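Local coordinates for outer surface protein (PDB 5IZT) that is of unknown function but belongs to a helical family of Borrelia surface proteins, some of whose members bind complement regulators, at residues A370-I373 and K374-L378; S240-P243 and E244-N247. All coordinates share one frame; numbering follows the deposited sequence.

Contact 1: residues A370-I373 and K374-L378; sequences AEYI and KKRYL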
# COMPACT_ATOMS: atom_id res chain seq x y z
N ALA A 370 -8.16 21.07 0.03
CA ALA A 370 -8.92 19.92 0.52
C ALA A 370 -10.06 19.57 -0.43
O ALA A 370 -10.29 18.40 -0.73
CB ALA A 370 -9.46 20.18 1.93
N GLU A 371 -10.80 20.58 -0.88
CA GLU A 371 -11.89 20.34 -1.82
C GLU A 371 -11.38 19.72 -3.11
O GLU A 371 -11.97 18.78 -3.65
CB GLU A 371 -12.62 21.65 -2.10
CG GLU A 371 -13.76 21.56 -3.11
CD GLU A 371 -15.11 21.25 -2.47
OE1 GLU A 371 -15.13 20.67 -1.36
OE2 GLU A 371 -16.14 21.58 -3.08
N TYR A 372 -10.29 20.27 -3.65
CA TYR A 372 -9.72 19.77 -4.90
C TYR A 372 -9.32 18.30 -4.77
O TYR A 372 -9.65 17.47 -5.63
CB TYR A 372 -8.50 20.61 -5.27
CG TYR A 372 -7.85 20.20 -6.58
CD1 TYR A 372 -8.34 20.69 -7.78
CD2 TYR A 372 -6.79 19.30 -6.62
CE1 TYR A 372 -7.77 20.33 -8.99
CE2 TYR A 372 -6.22 18.92 -7.82
CZ TYR A 372 -6.72 19.45 -9.00
OH TYR A 372 -6.18 19.10 -10.21
N ILE A 373 -8.63 17.96 -3.68
CA ILE A 373 -8.17 16.59 -3.47
C ILE A 373 -9.35 15.65 -3.27
O ILE A 373 -9.39 14.54 -3.80
CB ILE A 373 -7.21 16.56 -2.26
CG1 ILE A 373 -5.89 17.24 -2.63
CG2 ILE A 373 -7.01 15.12 -1.75
CD1 ILE A 373 -4.98 17.54 -1.44
N LYS A 374 -10.34 16.10 -2.49
CA LYS A 374 -11.50 15.26 -2.25
C LYS A 374 -12.20 14.88 -3.55
O LYS A 374 -12.59 13.72 -3.73
CB LYS A 374 -12.45 16.00 -1.29
CG LYS A 374 -13.60 15.19 -0.75
CD LYS A 374 -14.15 15.84 0.51
CE LYS A 374 -14.19 17.36 0.37
NZ LYS A 374 -14.73 18.06 1.58
N LYS A 375 -12.33 15.82 -4.49
CA LYS A 375 -13.05 15.52 -5.73
C LYS A 375 -12.18 14.86 -6.80
O LYS A 375 -12.72 14.21 -7.70
CB LYS A 375 -13.70 16.81 -6.28
CG LYS A 375 -14.86 17.29 -5.36
CD LYS A 375 -15.47 18.59 -5.80
CE LYS A 375 -16.80 18.87 -5.04
NZ LYS A 375 -17.29 20.25 -5.30
N ARG A 376 -10.85 15.00 -6.75
CA ARG A 376 -10.02 14.45 -7.82
C ARG A 376 -9.38 13.11 -7.45
O ARG A 376 -9.34 12.21 -8.30
CB ARG A 376 -8.91 15.42 -8.25
CG ARG A 376 -8.14 14.88 -9.46
CD ARG A 376 -7.30 15.91 -10.19
NE ARG A 376 -6.60 15.29 -11.32
CZ ARG A 376 -5.73 15.93 -12.10
NH1 ARG A 376 -5.46 17.21 -11.89
NH2 ARG A 376 -5.14 15.29 -13.10
N TYR A 377 -8.92 12.95 -6.22
CA TYR A 377 -8.09 11.80 -5.88
C TYR A 377 -8.70 10.85 -4.85
O TYR A 377 -8.36 9.67 -4.87
CB TYR A 377 -6.71 12.26 -5.36
CG TYR A 377 -5.98 13.14 -6.34
CD1 TYR A 377 -5.33 12.61 -7.45
CD2 TYR A 377 -5.88 14.52 -6.11
CE1 TYR A 377 -4.64 13.45 -8.36
CE2 TYR A 377 -5.20 15.35 -7.00
CZ TYR A 377 -4.58 14.81 -8.10
OH TYR A 377 -3.92 15.65 -8.96
N LEU A 378 -9.54 11.33 -3.93
CA LEU A 378 -9.88 10.49 -2.77
C LEU A 378 -10.58 9.20 -3.18
O LEU A 378 -10.24 8.11 -2.71
CB LEU A 378 -10.74 11.28 -1.78
CG LEU A 378 -11.23 10.52 -0.55
CD1 LEU A 378 -10.06 9.95 0.30
CD2 LEU A 378 -12.15 11.41 0.30

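Contact 2: residues S240-P243 and E244-N247; sequences SNTP and EAEN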
# COMPACT_ATOMS: atom_id res chain seq x y z
N SER A 240 3.64 7.97 17.42
CA SER A 240 4.29 7.80 18.71
C SER A 240 5.67 7.17 18.55
O SER A 240 6.00 6.53 17.54
CB SER A 240 3.42 6.94 19.65
OG SER A 240 3.22 5.65 19.10
N ASN A 241 6.48 7.35 19.59
CA ASN A 241 7.80 6.73 19.67
C ASN A 241 7.66 5.35 20.31
O ASN A 241 8.09 5.10 21.44
CB ASN A 241 8.76 7.62 20.46
CG ASN A 241 10.16 7.07 20.48
OD1 ASN A 241 10.54 6.26 19.64
ND2 ASN A 241 10.96 7.52 21.46
N THR A 242 7.03 4.46 19.56
CA THR A 242 6.87 3.06 19.94
C THR A 242 7.22 2.20 18.74
O THR A 242 7.03 2.62 17.59
CB THR A 242 5.44 2.75 20.39
OG1 THR A 242 4.54 2.99 19.30
CG2 THR A 242 5.02 3.62 21.57
N PRO A 243 7.75 1.00 18.98
CA PRO A 243 8.06 0.10 17.85
C PRO A 243 6.85 -0.24 16.99
O PRO A 243 6.99 -0.39 15.77
CB PRO A 243 8.64 -1.13 18.54
CG PRO A 243 9.16 -0.63 19.86
CD PRO A 243 8.19 0.45 20.27
N GLU A 244 5.65 -0.35 17.59
CA GLU A 244 4.46 -0.62 16.79
C GLU A 244 4.17 0.52 15.82
O GLU A 244 3.83 0.28 14.65
CB GLU A 244 3.24 -0.86 17.69
CG GLU A 244 3.31 -2.13 18.50
CD GLU A 244 2.14 -2.22 19.46
OE1 GLU A 244 2.15 -1.49 20.48
OE2 GLU A 244 1.20 -2.99 19.17
N ALA A 245 4.31 1.77 16.26
CA ALA A 245 4.01 2.88 15.36
C ALA A 245 5.10 3.04 14.31
O ALA A 245 4.80 3.40 13.17
CB ALA A 245 3.79 4.18 16.14
N GLU A 246 6.37 2.85 14.69
CA GLU A 246 7.42 2.91 13.67
C GLU A 246 7.16 1.88 12.57
O GLU A 246 7.29 2.18 11.37
CB GLU A 246 8.79 2.67 14.30
CG GLU A 246 9.18 3.71 15.34
CD GLU A 246 10.32 3.25 16.25
OE1 GLU A 246 10.81 2.11 16.07
OE2 GLU A 246 10.71 4.02 17.16
N ASN A 247 6.76 0.67 12.96
CA ASN A 247 6.47 -0.38 11.98
C ASN A 247 5.37 0.05 11.03
O ASN A 247 5.46 -0.17 9.81
CB ASN A 247 6.08 -1.66 12.72
CG ASN A 247 5.90 -2.84 11.77
OD1 ASN A 247 6.87 -3.35 11.22
ND2 ASN A 247 4.66 -3.26 11.58

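Contact 1: residues A370-I373 and K374-L378
Y372 and R376, one turn apart on helix 366-395, run side by side in the same direction and meet at their polar ends. Both hold CG anti to the backbone N (chi1 -178° and -174°), and this shared setting sends the two chains off alongside each other. The R376 chain is extended from CG to NE, and its NH1 donates to Y372 OH at 2.6 Å. The hydroxyl oxygen lies in the guanidinium plane, so the N-H points at it edge-on, while the tyrosine ring is turned 71° from that plane. R376 CD follows along the phenol, 3.4 Å from Y372 OH. Y377 touches both chains: its CE2 comes 3.8 Å from Y372 CE2 at an oblique ring crossing, and R376 CG sits over the centre of one face of the Y377 ring.

Elsewhere around the helix, E371 bends at chi2 and holds its carboxylate outward, where K374 and K375 reach it. K375 NZ meets E371 OE2 at 2.8 Å, from above the carboxylate plane, whereas K374 NZ makes only a long salt bridge of 4.0 Å to E371 OE1. The carboxylate is thus shared between two ammonium groups, one on each oxygen.

I373 faces the interior, touching I269, L273 and L353 of neighbouring helices. Its carbonyl oxygen accepts from Y377 N (2.9 Å) and also from L378 N (3.2 Å), the two donors approaching from opposite faces of the carbonyl plane. That second, wider bond marks a pi-type turn within an amphipathic helix of an all-helical fold.

Contact 2: residues S240-P243 and E244-N247
E246 folds back beside the carbonyl of T242, the residue that caps helix 243-255. From CB, 3.7 Å from T242 O, the chain puts CG beside the backbone N (chi1 -62°) and brings CG to 3.3 Å from T242 O. Beyond CG the chain is extended and runs past the carbonyl, with CD still near T242 O and OE1 ending 3.8 Å from P243 CA. OE2 ends alongside the side-chain amide of N241. The carbonyl itself is taken by the backbone: E246 N donates to T242 O at 3.0 Å, almost straight at 171°.

T242 makes the cap. With chi1 at 62°, OG1 lies between its own backbone N and carbonyl carbon, where it accepts from A245 N at 3.3 Å. The same hydroxyl donates to S240 OG (3.0 Å), which is in turn bonded to Q237 O. A245 CB rests against both S240 OG and T242 OG1. P243 O accepts from N247 N.

The chemistry is that of a threonine N-cap: the hydroxyl chain from A245 N through T242 and S240 to Q237 O links the helix start to the loop, beside the bond from S240 O to R249 NH1.

Contact 1 lies within one helix, 366-395, whereas contact 2 joins a loop to the start of helix 243-255; their centres are 29 Å apart and they do not touch. Contact 1 is two-sided: its inner residues pack on helices 260-274, 280-316 and 322-359, and its charged residues line the outer side. Contact 2 is mostly a surface contact, with A245 as its buried residue. The chemistry follows these places. In 370-378, ion pairs and an arginine–tyrosine bond decorate a helix that widens to one pi-type turn, while in 240-247 one threonine hydroxyl accepts from a first-turn amide, and a serine hydroxyl carries the link into the loop.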